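Local atomic coordinates of nitroreductase (Desulfitobacterium hafniense, PDB entry 3PXV), a protein that binds flavin mononucleotide and probably acts as an FMN-dependent oxidoreductase of the nitroreductase type. Residues A35-P40 with W48-V53; Q60-E65 with K152-P157; V99-T104 with V111-L116; L116-A121 with N131-Y136. All coordinates share one frame; numbering follows the deposited sequence.

Overall arrangement
Helix 106-126 and the antiparallel sheet organise the four contacts. Contact 1, first along the chain, joins helix 26-36 and the chain after it to strand 50-53 and closes before contact 2 opens. Contacts 3 and 4 follow in series inside the loop that contact 2 closes: they set helix 106-126 against strand 95-101, then against strand 130-133, and share Leu116. Contacts 1, 3 and 4, whose centres lie about 10 to 12 Å apart, border FMN sites that both subunits build. The centre of contact 2 lies about 17 to 18 Å from theirs, but it meets contact 1 through Leu154 on Val53 and contact 3 through Phe156 on Pro100.

Contact 1: residues A35-P40 with W48-V53; sequences AAIQAP and WRVIVV. With FMN (flavin mononucleotide), chain E.
Ala36 of helix 26-36 and Ile37 next to it press on Val50 at the start of strand 50-53, a helix-on-sheet packing within the α+β fold of FMN-dependent nitroreductases; a strand of the second subunit continues the sheet beyond it. The tight part centres on one methyl, Val50 CG2, which lies 3.9 Å from Ala36 CB and 3.9 Å from Ile37 CG2. Alanine suits the helix because its short side chain lets the strand come close, while the branched valine fits an extended backbone and still offers a methyl to the helix. Ile37 CG1 stands between the backbone N and the carbonyl carbon (chi1 63°); this turns CG2 to the strand and sends the longer arm away from it.

Trp48 extends the apolar patch: its CZ3 is 4.2 Å from Ile37 CG2, the two side chains crossing at nearly a right angle. Between the two segments the fit is looser beyond the indole. Ala39 O approaches the ring edge at CZ2 only to 4.0 Å, and a water bridges the two segments instead, accepting from Trp48 NE1 at 2.7 Å and donating to Pro40 O at 2.7 Å. Arg49 points away from segment 35-40, in a partly exposed position. Just after the type I turn Ala36-Ala39, Pro40 meets the cofactor shared with the second subunit, its CB 3.3 Å from O3' of the FMN ribityl chain.

Contact 2: residues Q60-E65 with K152-P157; sequences QEMEAE and KRLGFP
Glu61 and Arg153 bridge helices 56-72 and 147-154 at a partly exposed margin, and the glutamate can be followed outward from its backbone. Its CB points to the other helix. CG lies anti to the carbonyl carbon (chi1 -69°), and the chain runs extended from there, carrying the carboxylate across the gap with CD 3.6 Å from Arg153 NH1. OE1 makes the decisive contact, a salt bridge of 2.7 Å from Arg153 NH1 that is nearly straight at 164°. OE2 stays farther off, 3.9 Å from Arg153 NH2, so the grip is one-pronged. The carboxylate and guanidinium planes are 69° apart: OE1 lies near the guanidinium plane, at its edge, whereas NH1 meets OE1 from above the carboxylate plane.

Each charge has a second partner, OE1 in Arg146 and NH1 in Glu149. The two arginines, Arg153 and Arg146, may offset the closeness of Glu61 OE2 to Glu57 OE2. Arginine and glutamate suit this margin because long flexible arms can span helices whose backbones stand well apart.

The helix bearing Arg153 ends here in a Schellman motif, with Phe156 N bonded to Ser151 O and a weak bond from Gly155 N to Lys152 O. Gly155, the C-prime residue, has positive phi; glycine suits it because a CB would be jammed against the preceding carbonyl O.

On the buried side of the ion pair the contact turns apolar. Met62, present as selenomethionine, bends at its third torsion and reaches Leu154 tip to tip, SE lying 3.9 Å from Leu154 CD1 and CE at 4.0 Å from that same methyl. Leu154 in turn packs on Val53 of strand 50-53.

Contact 3: residues V99-T104 with V111-L116; sequences VPIDPT and VDCGIL. With FMN (flavin mononucleotide), chain E.
Val99 and Leu116 meet through methyl groups, their side chains crossing obliquely between strand 95-101 and helix 106-126. Leu116 CD2 settles against both branches of the valine, 3.5 Å from Val99 CG2 and 4.0 Å from CG1. The leucine reaches them because its CG is anti to the backbone N (chi1 -180°), carrying the branched end out from the helix to the strand. Two residues along, Ile101 turns its CG2 branch to the helix and places it 3.9 Å from Cys113 CB and 4.0 Å from SG. Cysteine suits the place: it is small enough to stand where the two backbones come nearest, while its sulfur gives an apolar, polarisable surface. Val99 CG1 touches that sulfur more loosely, at 4.3 Å. Valine and isoleucine, branched at CB, suit an extended strand, and Pro100 between them points away from the helix.

Strand and helix run nearly antiparallel, 165° apart, with their axes 9.6 Å from one another. Past the strand, Asp102 forms an Asx turn, its OD1 accepting from Thr104 N and Thr104 OG1 on one face of the carboxylate.

Other side chains of the helix line the FMN pocket. Ile115 CD1 approaches the flavin methyl C8M to 3.3 Å and Val111 CG1 comes 3.5 Å from C7M, while Asp112, tied to Arg45 and Gly42, borders the same end of the ring. One side of helix 106-126 is thus bound into the sheet while its other residues wall the dimethylbenzene end of an FMN site at the nitroreductase dimer interface.

Contact 4: residues L116-A121 with N131-Y136; sequences LCQTIA and NIMCGY. With FMN (flavin mononucleotide), chain F.
Met133, a selenomethionine in this crystal, presses its selenium toward a helix backbone carbonyl while its CB lies over the flavin. SE stands 3.7 Å from Cys117 O and 4.0 Å from Ala121 CB; on the cofactor side CB is 3.4 Å from C8 of the dimethylbenzene ring. A first torsion far from any staggered value (-105°), followed by bends at chi2 and chi3, fits the chain into this slot between helix 106-126 and the isoalloxazine. A flexible, unbranched side chain suits such a place.

Ala121 is short enough to let strand 130-133 approach: Asn131 OD1 comes within 3.3 Å of its CB. The amide nitrogen of Asn131 is held by Thr125 OG1 and Ile129 O, so the side chain also ties the strand to the end of the helix and the turn after it. Gln118 crosses Met133 at about a right angle, with OE1 3.6 Å from the methyl CE. That oxygen is buried with no polar partner in the model, while NE2 makes a weak bond to Thr119 of the second subunit.

The axes of helix 116-121 and strand 131-133 oppose each other at 168°, and beyond the strand the chain turns its backbone to the cofactor. Gly135 N and Tyr136 N each make a weak hydrogen bond to FMN O4, at 3.2 and 3.3 Å. Two weak N-H contacts on one carbonyl could stabilise charge at O4, as might suit a flavin that probably cycles through reduced states.

Contact 1: residues A35-P40 with W48-V53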
# COMPACT_ATOMS: atom_id res chain seq x y z
N ALA B 35 -14.01 1.61 2.85
CA ALA B 35 -12.85 0.88 3.33
C ALA B 35 -11.58 1.64 2.91
O ALA B 35 -10.65 1.80 3.70
CB ALA B 35 -12.85 -0.54 2.78
N ALA B 36 -11.56 2.14 1.68
CA ALA B 36 -10.40 2.86 1.17
C ALA B 36 -10.04 4.07 2.04
O ALA B 36 -8.89 4.26 2.42
CB ALA B 36 -10.63 3.28 -0.29
N ILE B 37 -11.04 4.86 2.42
CA ILE B 37 -10.78 6.06 3.21
C ILE B 37 -10.36 5.73 4.64
O ILE B 37 -9.95 6.61 5.39
CB ILE B 37 -11.95 7.09 3.14
CG1 ILE B 37 -13.26 6.56 3.72
CG2 ILE B 37 -12.18 7.53 1.68
CD1 ILE B 37 -14.24 7.70 4.07
N GLN B 38 -10.43 4.46 5.02
CA GLN B 38 -9.98 4.02 6.34
C GLN B 38 -8.49 3.63 6.29
O GLN B 38 -7.89 3.22 7.29
CB GLN B 38 -10.84 2.86 6.87
CG GLN B 38 -12.30 3.26 7.16
CD GLN B 38 -13.28 2.09 7.27
OE1 GLN B 38 -13.06 0.99 6.74
NE2 GLN B 38 -14.41 2.34 7.92
N ALA B 39 -7.89 3.78 5.10
CA ALA B 39 -6.48 3.51 4.92
C ALA B 39 -5.64 4.50 5.73
O ALA B 39 -5.97 5.68 5.80
CB ALA B 39 -6.10 3.59 3.43
N PRO B 40 -4.56 4.04 6.35
CA PRO B 40 -3.70 4.99 7.02
C PRO B 40 -2.81 5.71 6.01
O PRO B 40 -2.55 5.20 4.92
CB PRO B 40 -2.85 4.12 7.94
CG PRO B 40 -2.82 2.79 7.28
CD PRO B 40 -4.13 2.64 6.57
N TRP B 48 -4.79 12.00 -1.19
CA TRP B 48 -5.43 11.22 -2.21
C TRP B 48 -6.91 11.51 -2.28
O TRP B 48 -7.40 12.33 -1.51
CB TRP B 48 -5.21 9.74 -1.97
CG TRP B 48 -5.15 9.22 -0.54
CD1 TRP B 48 -4.06 8.68 0.04
CD2 TRP B 48 -6.21 9.08 0.42
NE1 TRP B 48 -4.35 8.24 1.30
CE2 TRP B 48 -5.67 8.46 1.56
CE3 TRP B 48 -7.56 9.41 0.43
CZ2 TRP B 48 -6.43 8.19 2.70
CZ3 TRP B 48 -8.31 9.14 1.57
CH2 TRP B 48 -7.74 8.53 2.68
N ARG B 49 -7.60 10.91 -3.25
CA ARG B 49 -9.07 10.96 -3.34
C ARG B 49 -9.52 9.60 -3.85
O ARG B 49 -8.74 8.89 -4.49
CB ARG B 49 -9.60 12.03 -4.30
CG ARG B 49 -9.31 13.46 -3.96
CD ARG B 49 -10.03 13.94 -2.69
NE ARG B 49 -9.75 15.36 -2.47
CZ ARG B 49 -8.61 15.85 -1.96
NH1 ARG B 49 -7.62 15.06 -1.60
NH2 ARG B 49 -8.47 17.17 -1.82
N VAL B 50 -10.78 9.25 -3.59
CA VAL B 50 -11.33 7.96 -4.00
C VAL B 50 -12.47 8.25 -4.99
O VAL B 50 -13.58 8.61 -4.58
CB VAL B 50 -11.81 7.15 -2.78
CG1 VAL B 50 -12.52 5.86 -3.17
CG2 VAL B 50 -10.63 6.86 -1.89
N ILE B 51 -12.17 8.13 -6.29
CA ILE B 51 -13.12 8.42 -7.34
C ILE B 51 -13.65 7.11 -7.92
O ILE B 51 -12.92 6.40 -8.61
CB ILE B 51 -12.44 9.28 -8.45
CG1 ILE B 51 -11.87 10.56 -7.84
CG2 ILE B 51 -13.44 9.64 -9.56
CD1 ILE B 51 -11.08 11.36 -8.80
N VAL B 52 -14.91 6.79 -7.62
CA VAL B 52 -15.54 5.55 -8.10
C VAL B 52 -16.13 5.84 -9.47
O VAL B 52 -17.15 6.51 -9.57
CB VAL B 52 -16.69 5.04 -7.16
CG1 VAL B 52 -17.39 3.85 -7.78
CG2 VAL B 52 -16.15 4.67 -5.78
N VAL B 53 -15.48 5.33 -10.51
CA VAL B 53 -15.89 5.59 -11.87
C VAL B 53 -16.74 4.46 -12.42
O VAL B 53 -16.33 3.33 -12.39
CB VAL B 53 -14.66 5.80 -12.79
CG1 VAL B 53 -15.10 6.21 -14.18
CG2 VAL B 53 -13.75 6.86 -12.21
N1 FMN E . 3.44 7.26 12.92
C2 FMN E . 4.50 7.40 13.81
O2 FMN E . 4.27 7.59 15.02
N3 FMN E . 5.81 7.33 13.34
C4 FMN E . 6.03 7.13 11.98
O4 FMN E . 7.21 7.07 11.59
C4A FMN E . 4.94 6.98 11.08
N5 FMN E . 5.11 6.77 9.72
C5A FMN E . 4.04 6.37 8.92
C6 FMN E . 4.27 5.92 7.61
C7 FMN E . 3.23 5.51 6.78
C7M FMN E . 3.49 5.02 5.39
C8 FMN E . 1.94 5.57 7.27
C8M FMN E . 0.80 5.14 6.42
C9 FMN E . 1.70 6.02 8.57
C9A FMN E . 2.73 6.43 9.42
N10 FMN E . 2.52 6.91 10.73
C10 FMN E . 3.63 7.05 11.58
C1' FMN E . 1.18 6.85 11.39
C2' FMN E . 0.19 7.88 10.87
O2' FMN E . 0.27 9.04 11.67
C3' FMN E . -1.25 7.32 10.96
O3' FMN E . -1.49 6.31 9.98
C4' FMN E . -2.28 8.42 10.78
O4' FMN E . -2.16 9.36 11.84
C5' FMN E . -3.71 7.86 10.68
O5' FMN E . -4.07 7.35 11.94
P FMN E . -4.51 5.86 12.11
O1P FMN E . -4.50 5.66 13.61
O2P FMN E . -3.47 4.91 11.56
O3P FMN E . -5.89 5.69 11.50
O HOH W 1 -3.09 6.10 2.46

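Contact 2: residues Q60-E65 with K152-P157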
# COMPACT_ATOMS: atom_id res chain seq x y z
N GLN B 60 -13.88 3.91 -21.71
CA GLN B 60 -13.45 3.57 -23.08
C GLN B 60 -12.51 4.63 -23.66
O GLN B 60 -11.55 4.29 -24.36
CB GLN B 60 -14.64 3.38 -24.04
CG GLN B 60 -15.53 2.14 -23.80
CD GLN B 60 -16.68 2.00 -24.84
OE1 GLN B 60 -17.24 2.99 -25.29
NE2 GLN B 60 -17.01 0.76 -25.21
N GLU B 61 -12.77 5.90 -23.38
CA GLU B 61 -11.93 6.96 -23.94
C GLU B 61 -10.54 6.95 -23.34
O GLU B 61 -9.56 7.10 -24.05
CB GLU B 61 -12.61 8.33 -23.79
CG GLU B 61 -13.84 8.51 -24.68
CD GLU B 61 -14.42 9.92 -24.66
OE1 GLU B 61 -13.70 10.86 -24.28
OE2 GLU B 61 -15.60 10.09 -25.06
N MSE B 62 -10.45 6.73 -22.04
CA MSE B 62 -9.17 6.71 -21.37
C MSE B 62 -8.40 5.47 -21.83
O MSE B 62 -7.17 5.51 -21.97
CB MSE B 62 -9.36 6.71 -19.84
CG MSE B 62 -9.94 7.99 -19.30
SE MSE B 62 -10.30 7.95 -17.39
CE MSE B 62 -8.52 7.59 -16.81
N GLU B 63 -9.12 4.39 -22.09
CA GLU B 63 -8.49 3.14 -22.54
C GLU B 63 -7.90 3.32 -23.93
O GLU B 63 -6.75 2.95 -24.17
CB GLU B 63 -9.51 1.99 -22.52
CG GLU B 63 -8.87 0.62 -22.87
CD GLU B 63 -9.85 -0.55 -22.74
OE1 GLU B 63 -10.98 -0.45 -23.25
OE2 GLU B 63 -9.47 -1.58 -22.15
N ALA B 64 -8.69 3.88 -24.84
CA ALA B 64 -8.27 4.10 -26.22
C ALA B 64 -7.12 5.10 -26.28
O ALA B 64 -6.21 4.95 -27.09
CB ALA B 64 -9.44 4.55 -27.08
N GLU B 65 -7.14 6.12 -25.43
CA GLU B 65 -6.03 7.08 -25.35
C GLU B 65 -4.77 6.37 -24.82
O GLU B 65 -3.66 6.53 -25.37
CB GLU B 65 -6.38 8.27 -24.47
CG GLU B 65 -5.26 9.30 -24.32
CD GLU B 65 -4.81 9.95 -25.64
OE1 GLU B 65 -5.64 10.03 -26.61
OE2 GLU B 65 -3.64 10.40 -25.67
N LYS B 152 -10.63 16.85 -15.20
CA LYS B 152 -11.89 17.51 -14.87
C LYS B 152 -13.05 16.54 -14.97
O LYS B 152 -13.95 16.55 -14.15
CB LYS B 152 -12.13 18.72 -15.78
CG LYS B 152 -11.16 19.86 -15.54
CD LYS B 152 -11.45 21.06 -16.45
CE LYS B 152 -11.22 20.74 -17.93
NZ LYS B 152 -11.23 21.97 -18.78
N ARG B 153 -13.05 15.69 -15.97
CA ARG B 153 -14.14 14.74 -16.10
C ARG B 153 -14.17 13.78 -14.90
O ARG B 153 -15.23 13.37 -14.46
CB ARG B 153 -14.05 13.98 -17.42
CG ARG B 153 -14.23 14.90 -18.61
CD ARG B 153 -13.98 14.19 -19.91
NE ARG B 153 -15.00 13.19 -20.20
CZ ARG B 153 -15.02 12.45 -21.30
NH1 ARG B 153 -14.05 12.56 -22.21
NH2 ARG B 153 -16.00 11.58 -21.48
N LEU B 154 -12.99 13.47 -14.36
CA LEU B 154 -12.91 12.58 -13.19
C LEU B 154 -13.15 13.34 -11.90
O LEU B 154 -13.55 12.76 -10.92
CB LEU B 154 -11.55 11.89 -13.14
CG LEU B 154 -11.39 10.79 -14.18
CD1 LEU B 154 -9.92 10.45 -14.42
CD2 LEU B 154 -12.18 9.55 -13.75
N GLY B 155 -12.90 14.65 -11.93
CA GLY B 155 -13.07 15.50 -10.78
C GLY B 155 -11.84 15.55 -9.88
O GLY B 155 -11.97 15.76 -8.69
N PHE B 156 -10.66 15.36 -10.44
CA PHE B 156 -9.42 15.45 -9.68
C PHE B 156 -9.30 16.82 -9.02
O PHE B 156 -9.73 17.82 -9.60
CB PHE B 156 -8.22 15.36 -10.64
CG PHE B 156 -7.79 13.98 -11.02
CD1 PHE B 156 -8.65 12.89 -10.93
CD2 PHE B 156 -6.54 13.80 -11.57
CE1 PHE B 156 -8.23 11.62 -11.31
CE2 PHE B 156 -6.11 12.55 -11.97
CZ PHE B 156 -6.96 11.45 -11.85
N PRO B 157 -8.71 16.89 -7.81
CA PRO B 157 -8.43 18.23 -7.28
C PRO B 157 -7.31 18.88 -8.09
O PRO B 157 -6.44 18.16 -8.63
CB PRO B 157 -7.94 17.95 -5.84
CG PRO B 157 -8.29 16.53 -5.54
CD PRO B 157 -8.46 15.81 -6.84

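Contact 3: residues V99-T104 with V111-L116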
# COMPACT_ATOMS: atom_id res chain seq x y z
N VAL B 99 -7.35 6.65 -8.09
CA VAL B 99 -6.76 7.30 -6.92
C VAL B 99 -5.73 8.34 -7.34
O VAL B 99 -4.58 8.02 -7.61
CB VAL B 99 -6.11 6.31 -5.94
CG1 VAL B 99 -5.66 7.05 -4.68
CG2 VAL B 99 -7.08 5.24 -5.56
N PRO B 100 -6.16 9.59 -7.47
CA PRO B 100 -5.20 10.63 -7.80
C PRO B 100 -4.42 11.03 -6.54
O PRO B 100 -4.86 10.79 -5.43
CB PRO B 100 -6.10 11.79 -8.26
CG PRO B 100 -7.31 11.62 -7.45
CD PRO B 100 -7.53 10.13 -7.44
N ILE B 101 -3.27 11.64 -6.72
CA ILE B 101 -2.44 11.99 -5.58
C ILE B 101 -1.81 13.35 -5.76
O ILE B 101 -1.71 13.87 -6.88
CB ILE B 101 -1.34 10.91 -5.31
CG1 ILE B 101 -0.37 10.77 -6.47
CG2 ILE B 101 -1.92 9.53 -5.02
CD1 ILE B 101 0.88 9.98 -6.05
N ASP B 102 -1.40 13.94 -4.63
CA ASP B 102 -0.72 15.23 -4.61
C ASP B 102 0.74 14.91 -4.91
O ASP B 102 1.37 14.20 -4.15
CB ASP B 102 -0.88 15.89 -3.24
CG ASP B 102 -0.31 17.32 -3.17
OD1 ASP B 102 0.40 17.75 -4.09
OD2 ASP B 102 -0.59 18.01 -2.17
N PRO B 103 1.28 15.38 -6.04
CA PRO B 103 2.67 15.08 -6.35
C PRO B 103 3.73 15.88 -5.55
O PRO B 103 4.89 15.52 -5.60
CB PRO B 103 2.77 15.46 -7.84
CG PRO B 103 1.74 16.49 -8.03
CD PRO B 103 0.61 16.11 -7.14
N THR B 104 3.33 16.94 -4.85
CA THR B 104 4.26 17.77 -4.06
C THR B 104 4.51 17.11 -2.70
O THR B 104 5.18 17.68 -1.84
CB THR B 104 3.74 19.22 -3.80
OG1 THR B 104 2.65 19.18 -2.87
CG2 THR B 104 3.30 19.91 -5.12
N VAL B 111 3.64 5.82 -1.33
CA VAL B 111 3.46 4.77 -0.30
C VAL B 111 1.97 4.77 0.14
O VAL B 111 1.25 3.76 -0.01
CB VAL B 111 4.43 5.02 0.89
CG1 VAL B 111 4.07 4.14 2.09
CG2 VAL B 111 5.95 4.85 0.45
N ASP B 112 1.48 5.94 0.57
CA ASP B 112 0.09 6.10 0.97
C ASP B 112 -0.84 5.61 -0.12
O ASP B 112 -1.87 4.97 0.17
CB ASP B 112 -0.24 7.57 1.27
CG ASP B 112 0.48 8.10 2.51
OD1 ASP B 112 0.97 7.31 3.33
OD2 ASP B 112 0.56 9.33 2.66
N CYS B 113 -0.49 5.90 -1.37
CA CYS B 113 -1.30 5.49 -2.50
C CYS B 113 -1.44 3.98 -2.55
O CYS B 113 -2.56 3.47 -2.75
CB CYS B 113 -0.76 6.03 -3.83
SG CYS B 113 -1.74 5.50 -5.29
N GLY B 114 -0.32 3.27 -2.37
CA GLY B 114 -0.31 1.81 -2.39
C GLY B 114 -1.06 1.22 -1.22
O GLY B 114 -1.71 0.20 -1.34
N ILE B 115 -0.95 1.89 -0.07
CA ILE B 115 -1.67 1.47 1.12
C ILE B 115 -3.16 1.50 0.85
O ILE B 115 -3.87 0.59 1.24
CB ILE B 115 -1.37 2.38 2.29
CG1 ILE B 115 0.07 2.11 2.76
CG2 ILE B 115 -2.39 2.17 3.42
CD1 ILE B 115 0.55 2.95 3.93
N LEU B 116 -3.63 2.54 0.18
CA LEU B 116 -5.05 2.64 -0.08
C LEU B 116 -5.52 1.66 -1.17
O LEU B 116 -6.60 1.05 -1.04
CB LEU B 116 -5.40 4.08 -0.40
CG LEU B 116 -6.85 4.49 -0.71
CD1 LEU B 116 -7.06 5.93 -0.33
CD2 LEU B 116 -7.17 4.25 -2.20
N1 FMN E . 3.44 7.26 12.92
C2 FMN E . 4.50 7.40 13.81
O2 FMN E . 4.27 7.59 15.02
N3 FMN E . 5.81 7.33 13.34
C4 FMN E . 6.03 7.13 11.98
O4 FMN E . 7.21 7.07 11.59
C4A FMN E . 4.94 6.98 11.08
N5 FMN E . 5.11 6.77 9.72
C5A FMN E . 4.04 6.37 8.92
C6 FMN E . 4.27 5.92 7.61
C7 FMN E . 3.23 5.51 6.78
C7M FMN E . 3.49 5.02 5.39
C8 FMN E . 1.94 5.57 7.27
C8M FMN E . 0.80 5.14 6.42
C9 FMN E . 1.70 6.02 8.57
C9A FMN E . 2.73 6.43 9.42
N10 FMN E . 2.52 6.91 10.73
C10 FMN E . 3.63 7.05 11.58
C1' FMN E . 1.18 6.85 11.39
C2' FMN E . 0.19 7.88 10.87
O2' FMN E . 0.27 9.04 11.67
C3' FMN E . -1.25 7.32 10.96
O3' FMN E . -1.49 6.31 9.98
C4' FMN E . -2.28 8.42 10.78
O4' FMN E . -2.16 9.36 11.84
C5' FMN E . -3.71 7.86 10.68
O5' FMN E . -4.07 7.35 11.94
P FMN E . -4.51 5.86 12.11
O1P FMN E . -4.50 5.66 13.61
O2P FMN E . -3.47 4.91 11.56
O3P FMN E . -5.89 5.69 11.50

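Contact 4: residues L116-A121 with N131-Y136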
# COMPACT_ATOMS: atom_id res chain seq x y z
N LEU B 116 -3.63 2.54 0.18
CA LEU B 116 -5.05 2.64 -0.08
C LEU B 116 -5.52 1.66 -1.17
O LEU B 116 -6.60 1.05 -1.04
CB LEU B 116 -5.40 4.08 -0.40
CG LEU B 116 -6.85 4.49 -0.71
CD1 LEU B 116 -7.06 5.93 -0.33
CD2 LEU B 116 -7.17 4.25 -2.20
N CYS B 117 -4.72 1.49 -2.23
CA CYS B 117 -5.12 0.59 -3.31
C CYS B 117 -5.22 -0.84 -2.82
O CYS B 117 -6.13 -1.54 -3.23
CB CYS B 117 -4.23 0.74 -4.54
SG CYS B 117 -4.57 2.34 -5.35
N GLN B 118 -4.32 -1.26 -1.93
CA GLN B 118 -4.39 -2.61 -1.34
C GLN B 118 -5.64 -2.70 -0.46
O GLN B 118 -6.33 -3.71 -0.47
CB GLN B 118 -3.11 -2.97 -0.57
CG GLN B 118 -3.11 -4.33 0.11
CD GLN B 118 -3.21 -5.53 -0.82
OE1 GLN B 118 -3.57 -5.39 -1.97
NE2 GLN B 118 -2.92 -6.72 -0.31
N THR B 119 -5.95 -1.65 0.29
CA THR B 119 -7.16 -1.69 1.12
C THR B 119 -8.40 -1.90 0.23
O THR B 119 -9.29 -2.70 0.56
CB THR B 119 -7.30 -0.44 1.91
OG1 THR B 119 -6.11 -0.25 2.69
CG2 THR B 119 -8.53 -0.52 2.82
N ILE B 120 -8.44 -1.22 -0.91
CA ILE B 120 -9.51 -1.43 -1.87
C ILE B 120 -9.55 -2.90 -2.34
O ILE B 120 -10.60 -3.56 -2.28
CB ILE B 120 -9.36 -0.53 -3.14
CG1 ILE B 120 -9.50 0.94 -2.77
CG2 ILE B 120 -10.38 -0.97 -4.21
CD1 ILE B 120 -9.34 1.93 -3.91
N ALA B 121 -8.40 -3.41 -2.79
CA ALA B 121 -8.36 -4.75 -3.36
C ALA B 121 -8.80 -5.79 -2.34
O ALA B 121 -9.59 -6.69 -2.68
CB ALA B 121 -6.95 -5.08 -3.92
N ASN B 131 -10.98 -7.92 -8.83
CA ASN B 131 -10.26 -6.67 -8.98
C ASN B 131 -8.84 -6.84 -9.52
O ASN B 131 -8.30 -7.95 -9.59
CB ASN B 131 -10.18 -5.98 -7.62
CG ASN B 131 -9.48 -6.83 -6.58
OD1 ASN B 131 -8.25 -6.77 -6.45
ND2 ASN B 131 -10.25 -7.68 -5.86
N ILE B 132 -8.24 -5.71 -9.90
CA ILE B 132 -6.86 -5.67 -10.32
C ILE B 132 -6.35 -4.23 -10.23
O ILE B 132 -7.06 -3.30 -10.64
CB ILE B 132 -6.66 -6.18 -11.77
CG1 ILE B 132 -5.17 -6.31 -12.06
CG2 ILE B 132 -7.29 -5.21 -12.83
CD1 ILE B 132 -4.85 -6.85 -13.46
N MSE B 133 -5.13 -4.06 -9.69
CA MSE B 133 -4.44 -2.76 -9.68
C MSE B 133 -4.03 -2.47 -11.13
O MSE B 133 -3.49 -3.33 -11.83
CB MSE B 133 -3.19 -2.77 -8.79
CG MSE B 133 -3.33 -2.04 -7.43
SE MSE B 133 -4.42 -2.95 -6.18
CE MSE B 133 -3.05 -3.72 -5.14
N CYS B 134 -4.29 -1.26 -11.60
CA CYS B 134 -3.97 -0.99 -12.98
C CYS B 134 -3.30 0.33 -13.07
O CYS B 134 -3.93 1.35 -12.95
CB CYS B 134 -5.23 -1.03 -13.81
SG CYS B 134 -4.99 -0.71 -15.50
N GLY B 135 -2.00 0.31 -13.28
CA GLY B 135 -1.22 1.52 -13.44
C GLY B 135 -1.37 2.08 -14.84
O GLY B 135 -1.03 3.25 -15.08
N TYR B 136 -1.87 1.23 -15.75
CA TYR B 136 -2.04 1.62 -17.15
C TYR B 136 -3.13 2.67 -17.37
O TYR B 136 -3.10 3.38 -18.37
CB TYR B 136 -2.23 0.40 -18.09
CG TYR B 136 -0.96 -0.30 -18.53
CD1 TYR B 136 0.23 0.40 -18.78
CD2 TYR B 136 -0.96 -1.66 -18.82
CE1 TYR B 136 1.37 -0.25 -19.22
CE2 TYR B 136 0.16 -2.31 -19.28
CZ TYR B 136 1.32 -1.61 -19.49
OH TYR B 136 2.43 -2.29 -19.94
N1 FMN F . -1.57 -5.82 -14.07
C2 FMN F . -2.04 -5.48 -15.33
O2 FMN F . -2.50 -6.32 -16.09
N3 FMN F . -1.98 -4.18 -15.74
C4 FMN F . -1.47 -3.19 -14.93
O4 FMN F . -1.45 -2.05 -15.37
C4A FMN F . -1.01 -3.53 -13.66
N5 FMN F . -0.50 -2.58 -12.82
C5A FMN F . -0.29 -2.87 -11.49
C6 FMN F . -0.02 -1.84 -10.60
C7 FMN F . 0.19 -2.10 -9.25
C7M FMN F . 0.47 -0.96 -8.34
C8 FMN F . 0.14 -3.41 -8.80
C8M FMN F . 0.36 -3.75 -7.37
C9 FMN F . -0.13 -4.45 -9.69
C9A FMN F . -0.35 -4.19 -11.06
N10 FMN F . -0.61 -5.19 -11.97
C10 FMN F . -1.06 -4.85 -13.23
C1' FMN F . -0.98 -6.55 -11.45
C2' FMN F . 0.27 -7.36 -11.20
O2' FMN F . 0.74 -7.85 -12.44
C3' FMN F . -0.04 -8.48 -10.21
O3' FMN F . -0.45 -7.96 -8.96
C4' FMN F . 1.19 -9.35 -9.99
O4' FMN F . 1.48 -9.94 -11.22
C5' FMN F . 0.96 -10.43 -8.93
O5' FMN F . -0.13 -11.24 -9.29
P FMN F . -1.45 -11.31 -8.38
O1P FMN F . -2.46 -12.11 -9.14
O2P FMN F . -2.04 -9.92 -8.09
O3P FMN F . -1.02 -12.02 -7.14